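Side-chain contacts in nicotinate phosphoribosyltransferase (Vibrio cholerae, PDB 4HL7), which probably catalyses the ATP-driven formation of nicotinate D-ribonucleotide from nicotinate and 5-phosphoribosyl 1-diphosphate, an entry step of NAD(+) biosynthesis: residues Gln193-Val198 and Tyr216-Glu221; Arg6-His11 and Val139-Ser144; Lys161-Gln166 and Gly350-Asn355. All blocks are in the same frame, centred on the assembly; numbering follows the deposited sequence.

Contact 1 (Gln193-Val198 and Tyr216-Glu221); sequences QVQRDV and YHFARE
Arg196 of helix 192-205 and Phe218 of helix 216-222 mark the closest backbone approach, with their CA atoms 7.1 Å apart, although the axes of the two short segments stay 11.1 Å apart and cross at -41°. That wide spacing is bridged largely by one aromatic ring. The CB of Phe218 is directed at the neighbouring helix, and its ring rests against two consecutive residues there. Arg196 lies over a face: its CA sits 4.3 Å from the centroid of the Phe218 ring in a CH-pi contact, and its CB packs 3.6 Å from CE1 of Phe218. Gln195 comes instead to the rim, where its OE1 lies near the ring plane, 3.4 Å from CE2 of Phe218. The amide is steeply turned against the ring, and its orientation is set from elsewhere, since OE1 accepts from Arg189 and NE2 donates to Thr186 and Glu183.

Beyond the ring, the Arg196 chain bends at chi2 (-98°) and carries its guanidinium to the outer side of the interface. There NE makes a weak but nearly straight bond of 3.4 Å to OE2 of Glu221 (175° at the hydrogen), part of a salt bridge. NH2 of Arg196 reaches OD1 of Asp197 at 3.0 Å, again in the guanidinium plane.

Helix 192-205 belongs to the beta-alpha-beta crossover between parallel strands 181-183 and 210-213, and helix 216-222 follows the second strand. The contact therefore joins successive elements of the barrel domain through a buried ring set against arginine carbons and a hydrogen-bonded amide, with the charged groups on the more exposed side. Two carboxylates in its plane probably limit the guanidinium's rotation, whereas the long bond to Glu221 suggests that the charged link between the helices is modest.

Contact 2 (Arg6-His11 and Val139-Ser144); sequences RLFSPH and VSEVRS
Phe8 and Glu141 are brought alongside by contrasting first torsions: in Phe8 CG stands opposite the carbonyl carbon (chi1 -57°), dropping the ring from the N-terminal loop onto helix 131-147, while Glu141 reaches out with CG opposite its own N (chi1 -176°) and the chain extended to the carboxylate. The side chains run antiparallel alongside one another, ring and carboxylate planes 28° apart, and CD2 of Phe8 lies 3.5 Å from OE1 of Glu141. At the neighbouring CE2 of Phe8, the ring edge meets CB of Ser144 at 3.6 Å. The Ser144 hydroxyl is engaged elsewhere, bonded to the carbonyl of Phe190.

Water 1 completes the join, donating to Glu141 OE1 at 2.8 Å and accepting from Ser9 N at 2.9 Å. Ser9 also braces its own loop, its OG donating to His11 O over 2.8 Å.

Buried though it is, the Glu141 carboxylate is well provided for: OE1 forms a salt bridge with Arg145 besides its bond to the water, and OE2 accepts from Ser192 N. Such surroundings would probably stabilise the ionised form; through these partners the carboxylate links the N-terminal loop, by way of the water, and the start of helix 192-205 to helix 131-147.

Contact 3 (Lys161-Gln166 and Gly350-Asn355); sequences KTKLDQ and GTFLTN. With SO4 (sulfate ion), chain C.
Lys163 of helix 155-174 meets Phe352 of the short helix 351-354 along almost the whole outer half of its chain. CB is directed at the other segment, but CB and CG only carry the chain across, with no atom of 350-355 within 4.2 Å; contact starts at CD, 3.3 Å from CZ at the rim of the Phe352 ring. A bend at chi3 (-63°) then turns the chain across the ring. CE lies over the face in a CH-pi contact, 4.1 Å from the Phe352 centroid, and NZ stands 3.4 Å above that centroid, only 7° off the ring normal, as a nearly centred cation-pi pair. The same NZ donates to the backbone O of Phe352 in a short bond of 2.6 Å, donates to water 2, and forms a salt bridge with Asp356.

With CG opposite its own N (chi1 172°), the ring of Phe352 stands beside the carbonyl carbon, which lets one ammonium group reach both ring and carbonyl. An edge-to-face contact with Phe329 helps to hold the ring. Together the pi face, the carbonyl and the Asp356 carboxylate would probably stabilise the positive charge of this partly exposed lysine.

At the N-terminus of the same helix, backbone N-H groups rather than a carbonyl are used. Gly350, the N-cap residue, donates from its N to sulfate O1 at 2.8 Å, and Thr351 grips sulfate O2 twice, from its N at 3.0 Å and from OG1 at 3.1 Å. The sulfate probably came from the crystallisation liquor. Binding of an anion by amides at the start of a short helix, directly after parallel strand 344-349, is characteristic of phosphate sites in TIM-barrel enzymes, and the sulfate may thus occupy a substrate phosphate position in this phosphoribosyltransferase.

Overall arrangement
Helix 192-205 is the common element. Through Gln193 of contact 1 it packs on the N-terminal loop of contact 2, Gln193 CB lying 3.5 Å from Leu7 O. Through Val198 and Gln195 it also touches contact 3, with Val198 CG2 3.7 Å from Leu353 O. Centres of contacts 1 and 2 are about 14 Å apart, those of 1 and 3 about 15 Å. Contacts 2 and 3, about 19 Å apart between centres, meet where Ser140 OG approaches Asn355 ND2 (3.8 Å). In the chain, contact 1 is nested within the loop that contact 3 closes. Within contact 3 the sulfate lies away from the lysine, Lys163 NZ being 11.1 Å from its S atom.

Contact 1 (Gln193-Val198 and Tyr216-Glu221)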
loop_
_atom_site.group_PDB
_atom_site.type_symbol
_atom_site.label_atom_id
_atom_site.label_comp_id
_atom_site.label_asym_id
_atom_site.label_seq_id
_atom_site.Cartn_x
_atom_site.Cartn_y
_atom_site.Cartn_z
ATOM N N GLN A 193 5.916 8.641 15.299
ATOM C CA GLN A 193 7.210 8.749 16.023
ATOM C C GLN A 193 8.035 7.493 15.857
ATOM O O GLN A 193 9.265 7.578 15.605
ATOM C CB GLN A 193 7.012 9.095 17.523
ATOM C CG GLN A 193 8.304 9.432 18.298
ATOM C CD GLN A 193 9.054 10.579 17.661
ATOM O OE1 GLN A 193 8.474 11.585 17.351
ATOM N NE2 GLN A 193 10.313 10.363 17.351
ATOM N N VAL A 194 7.394 6.318 15.995
ATOM C CA VAL A 194 8.120 5.082 15.794
ATOM C C VAL A 194 8.593 4.937 14.366
ATOM O O VAL A 194 9.755 4.541 14.139
ATOM C CB VAL A 194 7.319 3.818 16.191
ATOM C CG1 VAL A 194 8.014 2.566 15.645
ATOM C CG2 VAL A 194 7.162 3.762 17.697
ATOM N N GLN A 195 7.750 5.273 13.387
ATOM C CA GLN A 195 8.209 5.214 11.990
ATOM C C GLN A 195 9.366 6.177 11.791
ATOM O O GLN A 195 10.315 5.874 11.047
ATOM C CB GLN A 195 7.107 5.589 10.989
ATOM C CG GLN A 195 7.542 5.418 9.507
ATOM C CD GLN A 195 6.436 5.726 8.528
ATOM O OE1 GLN A 195 5.459 6.378 8.882
ATOM N NE2 GLN A 195 6.572 5.241 7.283
ATOM N N ARG A 196 9.218 7.380 12.355
ATOM C CA ARG A 196 10.267 8.406 12.214
ATOM C C ARG A 196 11.630 7.846 12.695
ATOM O O ARG A 196 12.626 7.905 11.962
ATOM C CB ARG A 196 9.893 9.690 12.950
ATOM C CG ARG A 196 10.895 10.843 12.724
ATOM C CD ARG A 196 11.882 10.924 13.885
ATOM N NE ARG A 196 13.093 11.637 13.485
ATOM C CZ ARG A 196 14.308 11.389 13.986
ATOM N NH1 ARG A 196 15.350 12.089 13.562
ATOM N NH2 ARG A 196 14.482 10.432 14.898
ATOM N N ASP A 197 11.648 7.265 13.886
ATOM C CA ASP A 197 12.887 6.733 14.481
ATOM C C ASP A 197 13.424 5.535 13.693
ATOM O O ASP A 197 14.639 5.325 13.605
ATOM C CB ASP A 197 12.624 6.265 15.889
ATOM C CG ASP A 197 12.452 7.415 16.873
ATOM O OD1 ASP A 197 12.786 8.557 16.522
ATOM O OD2 ASP A 197 11.903 7.171 17.963
ATOM N N VAL A 198 12.508 4.696 13.210
ATOM C CA VAL A 198 12.868 3.550 12.405
ATOM C C VAL A 198 13.580 3.971 11.134
ATOM O O VAL A 198 14.646 3.428 10.801
ATOM C CB VAL A 198 11.636 2.641 12.112
ATOM C CG1 VAL A 198 11.928 1.704 10.934
ATOM C CG2 VAL A 198 11.262 1.905 13.414
ATOM N N TYR A 216 6.261 10.372 1.564
ATOM C CA TYR A 216 6.811 11.648 1.038
ATOM C C TYR A 216 7.373 12.498 2.178
ATOM O O TYR A 216 8.481 13.123 2.067
ATOM C CB TYR A 216 5.708 12.457 0.294
ATOM C CG TYR A 216 5.694 12.249 -1.221
ATOM C CD1 TYR A 216 6.884 12.209 -1.939
ATOM C CD2 TYR A 216 4.480 12.119 -1.918
ATOM C CE1 TYR A 216 6.886 12.037 -3.342
ATOM C CE2 TYR A 216 4.450 11.951 -3.311
ATOM C CZ TYR A 216 5.662 11.953 -4.026
ATOM O OH TYR A 216 5.664 11.758 -5.426
ATOM N N HIS A 217 6.613 12.599 3.257
ATOM C CA HIS A 217 7.044 13.435 4.401
ATOM C C HIS A 217 8.391 13.045 4.958
ATOM O O HIS A 217 9.267 13.919 5.236
ATOM C CB HIS A 217 5.991 13.391 5.510
ATOM C CG HIS A 217 6.317 14.275 6.687
ATOM N ND1 HIS A 217 5.879 15.532 6.787
ATOM C CD2 HIS A 217 7.092 14.041 7.818
ATOM C CE1 HIS A 217 6.331 16.084 7.925
ATOM N NE2 HIS A 217 7.058 15.174 8.563
ATOM N N PHE A 218 8.597 11.748 5.122
ATOM C CA PHE A 218 9.866 11.225 5.676
ATOM C C PHE A 218 10.941 11.142 4.588
ATOM O O PHE A 218 12.106 11.267 4.913
ATOM C CB PHE A 218 9.632 9.853 6.373
ATOM C CG PHE A 218 8.895 9.975 7.690
ATOM C CD1 PHE A 218 9.313 10.907 8.656
ATOM C CD2 PHE A 218 7.747 9.193 7.953
ATOM C CE1 PHE A 218 8.593 11.099 9.848
ATOM C CE2 PHE A 218 7.059 9.352 9.142
ATOM C CZ PHE A 218 7.461 10.303 10.090
ATOM N N ALA A 219 10.550 11.006 3.314
ATOM C CA ALA A 219 11.521 11.155 2.194
ATOM C C ALA A 219 12.144 12.562 2.263
ATOM O O ALA A 219 13.360 12.715 2.218
ATOM C CB ALA A 219 10.873 10.906 0.835
ATOM N N ARG A 220 11.300 13.566 2.443
ATOM C CA ARG A 220 11.795 14.922 2.727
ATOM C C ARG A 220 12.686 15.020 3.931
ATOM O O ARG A 220 13.788 15.556 3.821
ATOM C CB ARG A 220 10.663 15.954 2.807
ATOM C CG ARG A 220 11.135 17.401 3.062
ATOM C CD ARG A 220 9.969 18.412 3.006
ATOM N NE ARG A 220 8.890 18.051 3.926
ATOM C CZ ARG A 220 7.672 18.594 3.933
ATOM N NH1 ARG A 220 7.369 19.577 3.074
ATOM N NH2 ARG A 220 6.758 18.166 4.813
ATOM N N GLU A 221 12.200 14.572 5.078
ATOM C CA GLU A 221 12.891 14.784 6.330
ATOM C C GLU A 221 14.288 14.197 6.283
ATOM O O GLU A 221 15.271 14.768 6.848
ATOM C CB GLU A 221 12.106 14.158 7.474
ATOM C CG GLU A 221 12.904 14.119 8.759
ATOM C CD GLU A 221 12.048 13.996 10.004
ATOM O OE1 GLU A 221 10.814 13.920 9.887
ATOM O OE2 GLU A 221 12.616 13.974 11.114
#

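Contact 2 (Arg6-His11 and Val139-Ser144)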
loop_
_atom_site.group_PDB
_atom_site.type_symbol
_atom_site.label_atom_id
_atom_site.label_comp_id
_atom_site.label_asym_id
_atom_site.label_seq_id
_atom_site.Cartn_x
_atom_site.Cartn_y
_atom_site.Cartn_z
ATOM N N ARG A 6 8.472 9.870 23.686
ATOM C CA ARG A 6 9.396 9.032 22.917
ATOM C C ARG A 6 8.682 7.938 22.099
ATOM O O ARG A 6 9.234 7.422 21.165
ATOM C CB ARG A 6 10.484 8.434 23.810
ATOM C CG ARG A 6 11.225 9.440 24.699
ATOM C CD ARG A 6 12.629 8.938 25.023
ATOM N NE ARG A 6 13.075 8.034 23.957
ATOM C CZ ARG A 6 13.776 6.921 24.154
ATOM N NH1 ARG A 6 14.133 6.575 25.375
ATOM N NH2 ARG A 6 14.107 6.148 23.129
ATOM N N LEU A 7 7.440 7.624 22.454
ATOM C CA LEU A 7 6.642 6.674 21.699
ATOM C C LEU A 7 5.690 7.400 20.745
ATOM O O LEU A 7 5.389 6.885 19.653
ATOM C CB LEU A 7 5.805 5.809 22.640
ATOM C CG LEU A 7 6.148 4.369 23.045
ATOM C CD1 LEU A 7 4.942 3.751 23.737
ATOM C CD2 LEU A 7 6.580 3.505 21.871
ATOM N N PHE A 8 5.179 8.562 21.172
ATOM C CA PHE A 8 4.138 9.267 20.415
ATOM C C PHE A 8 4.490 10.745 20.304
ATOM O O PHE A 8 4.737 11.388 21.335
ATOM C CB PHE A 8 2.806 9.149 21.121
ATOM C CG PHE A 8 2.359 7.749 21.349
ATOM C CD1 PHE A 8 2.285 7.241 22.646
ATOM C CD2 PHE A 8 2.006 6.930 20.270
ATOM C CE1 PHE A 8 1.861 5.925 22.883
ATOM C CE2 PHE A 8 1.564 5.623 20.487
ATOM C CZ PHE A 8 1.515 5.117 21.810
ATOM N N SER A 9 4.536 11.286 19.072
ATOM C CA SER A 9 4.665 12.752 18.924
ATOM C C SER A 9 3.313 13.433 19.195
ATOM O O SER A 9 2.252 12.745 19.255
ATOM C CB SER A 9 5.161 13.115 17.517
ATOM O OG SER A 9 4.396 12.438 16.494
ATOM N N PRO A 10 3.303 14.792 19.277
ATOM C CA PRO A 10 2.016 15.405 19.538
ATOM C C PRO A 10 1.005 15.164 18.435
ATOM O O PRO A 10 -0.183 15.038 18.703
ATOM C CB PRO A 10 2.356 16.912 19.667
ATOM C CG PRO A 10 3.784 16.956 20.051
ATOM C CD PRO A 10 4.413 15.773 19.340
ATOM N N HIS A 11 1.480 15.060 17.201
ATOM C CA HIS A 11 0.586 14.889 16.051
ATOM C C HIS A 11 0.735 13.479 15.483
ATOM O O HIS A 11 1.852 12.962 15.374
ATOM C CB HIS A 11 0.891 15.971 15.005
ATOM C CG HIS A 11 2.377 16.157 14.720
ATOM N ND1 HIS A 11 3.352 15.605 15.498
ATOM C CD2 HIS A 11 3.043 16.860 13.701
ATOM C CE1 HIS A 11 4.571 15.926 15.002
ATOM N NE2 HIS A 11 4.387 16.688 13.899
ATOM N N VAL A 139 -6.031 5.043 12.710
ATOM C CA VAL A 139 -6.621 3.924 13.472
ATOM C C VAL A 139 -5.536 3.113 14.187
ATOM O O VAL A 139 -5.667 2.817 15.351
ATOM C CB VAL A 139 -7.487 2.978 12.611
ATOM C CG1 VAL A 139 -8.042 1.809 13.449
ATOM C CG2 VAL A 139 -8.669 3.739 12.000
ATOM N N SER A 140 -4.452 2.805 13.470
ATOM C CA SER A 140 -3.283 2.171 14.104
ATOM C C SER A 140 -2.765 2.880 15.320
ATOM O O SER A 140 -2.673 2.264 16.409
ATOM C CB SER A 140 -2.142 1.920 13.082
ATOM O OG SER A 140 -1.167 1.074 13.694
ATOM N N GLU A 141 -2.450 4.167 15.174
ATOM C CA GLU A 141 -1.855 4.930 16.264
ATOM C C GLU A 141 -2.798 5.225 17.451
ATOM O O GLU A 141 -2.330 5.303 18.604
ATOM C CB GLU A 141 -1.191 6.224 15.765
ATOM C CG GLU A 141 -0.510 6.936 16.932
ATOM C CD GLU A 141 0.515 7.957 16.544
ATOM O OE1 GLU A 141 0.896 8.738 17.448
ATOM O OE2 GLU A 141 0.913 8.021 15.365
ATOM N N VAL A 142 -4.080 5.507 17.173
ATOM C CA VAL A 142 -5.041 5.659 18.252
ATOM C C VAL A 142 -5.083 4.401 19.110
ATOM O O VAL A 142 -5.023 4.465 20.363
ATOM C CB VAL A 142 -6.435 6.013 17.710
ATOM C CG1 VAL A 142 -7.498 5.845 18.790
ATOM C CG2 VAL A 142 -6.428 7.449 17.196
ATOM N N ARG A 143 -5.068 3.254 18.448
ATOM C CA ARG A 143 -5.058 1.980 19.162
ATOM C C ARG A 143 -3.783 1.844 20.015
ATOM O O ARG A 143 -3.844 1.411 21.164
ATOM C CB ARG A 143 -5.189 0.826 18.150
ATOM C CG ARG A 143 -5.335 -0.551 18.765
ATOM C CD ARG A 143 -4.017 -1.324 18.698
ATOM N NE ARG A 143 -4.212 -2.777 18.854
ATOM C CZ ARG A 143 -3.278 -3.688 18.595
ATOM N NH1 ARG A 143 -2.071 -3.310 18.175
ATOM N NH2 ARG A 143 -3.562 -4.982 18.724
ATOM N N SER A 144 -2.636 2.201 19.446
ATOM C CA SER A 144 -1.405 2.232 20.215
ATOM C C SER A 144 -1.515 3.111 21.446
ATOM O O SER A 144 -1.210 2.652 22.549
ATOM C CB SER A 144 -0.200 2.675 19.367
ATOM O OG SER A 144 -0.054 1.797 18.233
HETATM O O HOH W 1 3.485 9.591 16.973
#

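Contact 3 (Lys161-Gln166 and Gly350-Asn355)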
loop_
_atom_site.group_PDB
_atom_site.type_symbol
_atom_site.label_atom_id
_atom_site.label_comp_id
_atom_site.label_asym_id
_atom_site.label_seq_id
_atom_site.Cartn_x
_atom_site.Cartn_y
_atom_site.Cartn_z
ATOM N N LYS A 161 17.380 -2.800 16.020
ATOM C CA LYS A 161 18.852 -2.900 16.065
ATOM C C LYS A 161 19.333 -4.364 16.035
ATOM O O LYS A 161 20.271 -4.704 15.302
ATOM C CB LYS A 161 19.392 -2.135 17.271
ATOM C CG LYS A 161 19.388 -0.614 17.045
ATOM C CD LYS A 161 19.620 0.117 18.359
ATOM C CE LYS A 161 19.455 1.637 18.232
ATOM N NZ LYS A 161 20.039 2.206 19.493
ATOM N N THR A 162 18.641 -5.232 16.779
ATOM C CA THR A 162 18.959 -6.656 16.825
ATOM C C THR A 162 18.746 -7.298 15.440
ATOM O O THR A 162 19.550 -8.103 15.008
ATOM C CB THR A 162 18.080 -7.394 17.832
ATOM O OG1 THR A 162 18.260 -6.807 19.130
ATOM C CG2 THR A 162 18.509 -8.837 17.921
ATOM N N LYS A 163 17.643 -6.969 14.769
ATOM C CA LYS A 163 17.401 -7.492 13.427
ATOM C C LYS A 163 18.477 -6.991 12.450
ATOM O O LYS A 163 18.961 -7.742 11.566
ATOM C CB LYS A 163 15.990 -7.078 12.897
ATOM C CG LYS A 163 14.884 -7.661 13.749
ATOM C CD LYS A 163 13.448 -7.482 13.246
ATOM C CE LYS A 163 12.999 -6.065 13.146
ATOM N NZ LYS A 163 11.477 -6.129 12.855
ATOM N N LEU A 164 18.821 -5.715 12.560
ATOM C CA LEU A 164 19.845 -5.184 11.658
ATOM C C LEU A 164 21.240 -5.842 11.850
ATOM O O LEU A 164 21.904 -6.161 10.854
ATOM C CB LEU A 164 19.946 -3.667 11.765
ATOM C CG LEU A 164 18.737 -2.904 11.217
ATOM C CD1 LEU A 164 18.923 -1.451 11.591
ATOM C CD2 LEU A 164 18.558 -3.086 9.698
ATOM N N ASP A 165 21.665 -6.050 13.099
ATOM C CA ASP A 165 22.854 -6.877 13.390
ATOM C C ASP A 165 22.796 -8.226 12.680
ATOM O O ASP A 165 23.755 -8.610 12.026
ATOM C CB ASP A 165 22.998 -7.159 14.877
ATOM C CG ASP A 165 23.347 -5.953 15.673
ATOM O OD1 ASP A 165 23.306 -6.090 16.904
ATOM O OD2 ASP A 165 23.648 -4.865 15.091
ATOM N N GLN A 166 21.678 -8.949 12.810
ATOM C CA GLN A 166 21.584 -10.298 12.229
ATOM C C GLN A 166 21.511 -10.306 10.730
ATOM O O GLN A 166 22.039 -11.212 10.050
ATOM C CB GLN A 166 20.427 -11.104 12.852
ATOM C CG GLN A 166 20.732 -11.352 14.309
ATOM C CD GLN A 166 19.610 -11.983 15.115
ATOM O OE1 GLN A 166 19.458 -13.205 15.142
ATOM N NE2 GLN A 166 18.877 -11.161 15.827
ATOM N N GLY A 350 6.682 -3.363 5.353
ATOM C CA GLY A 350 5.797 -2.467 6.107
ATOM C C GLY A 350 5.883 -2.805 7.584
ATOM O O GLY A 350 6.804 -2.397 8.268
ATOM N N THR A 351 4.933 -3.621 8.031
ATOM C CA THR A 351 4.737 -4.002 9.407
ATOM C C THR A 351 6.019 -4.444 10.114
ATOM O O THR A 351 6.267 -4.034 11.231
ATOM C CB THR A 351 3.676 -5.160 9.433
ATOM O OG1 THR A 351 2.484 -4.690 8.751
ATOM C CG2 THR A 351 3.303 -5.494 10.777
ATOM N N PHE A 352 6.817 -5.278 9.447
ATOM C CA PHE A 352 8.029 -5.841 10.063
ATOM C C PHE A 352 8.970 -4.731 10.454
ATOM O O PHE A 352 9.726 -4.868 11.423
ATOM C CB PHE A 352 8.690 -6.792 9.087
ATOM C CG PHE A 352 10.037 -7.300 9.519
ATOM C CD1 PHE A 352 11.192 -6.694 9.064
ATOM C CD2 PHE A 352 10.151 -8.445 10.338
ATOM C CE1 PHE A 352 12.443 -7.189 9.406
ATOM C CE2 PHE A 352 11.412 -8.940 10.684
ATOM C CZ PHE A 352 12.555 -8.309 10.193
ATOM N N LEU A 353 8.920 -3.610 9.739
ATOM C CA LEU A 353 9.754 -2.444 10.092
ATOM C C LEU A 353 9.133 -1.532 11.163
ATOM O O LEU A 353 9.816 -1.216 12.153
ATOM C CB LEU A 353 10.159 -1.583 8.853
ATOM C CG LEU A 353 11.116 -2.258 7.842
ATOM C CD1 LEU A 353 11.324 -1.354 6.628
ATOM C CD2 LEU A 353 12.452 -2.611 8.525
ATOM N N THR A 354 7.886 -1.072 10.920
ATOM C CA THR A 354 7.281 0.036 11.709
ATOM C C THR A 354 6.280 -0.381 12.758
ATOM O O THR A 354 5.701 0.480 13.477
ATOM C CB THR A 354 6.607 1.066 10.767
ATOM O OG1 THR A 354 5.531 0.443 10.067
ATOM C CG2 THR A 354 7.614 1.676 9.792
ATOM N N ASN A 355 6.066 -1.689 12.913
ATOM C CA ASN A 355 5.135 -2.146 13.941
ATOM C C ASN A 355 5.467 -3.548 14.429
ATOM O O ASN A 355 4.650 -4.466 14.336
ATOM C CB ASN A 355 3.708 -2.112 13.367
ATOM C CG ASN A 355 2.656 -1.967 14.463
ATOM O OD1 ASN A 355 2.918 -2.207 15.630
ATOM N ND2 ASN A 355 1.467 -1.587 14.079
HETATM S S SO4 C . 3.691 -5.544 5.026
HETATM O O1 SO4 C . 5.198 -5.662 4.989
HETATM O O2 SO4 C . 3.167 -4.297 5.708
HETATM O O3 SO4 C . 3.187 -5.754 3.654
HETATM O O4 SO4 C . 3.077 -6.555 5.934
HETATM O O HOH W 2 11.512 -3.294 13.605
#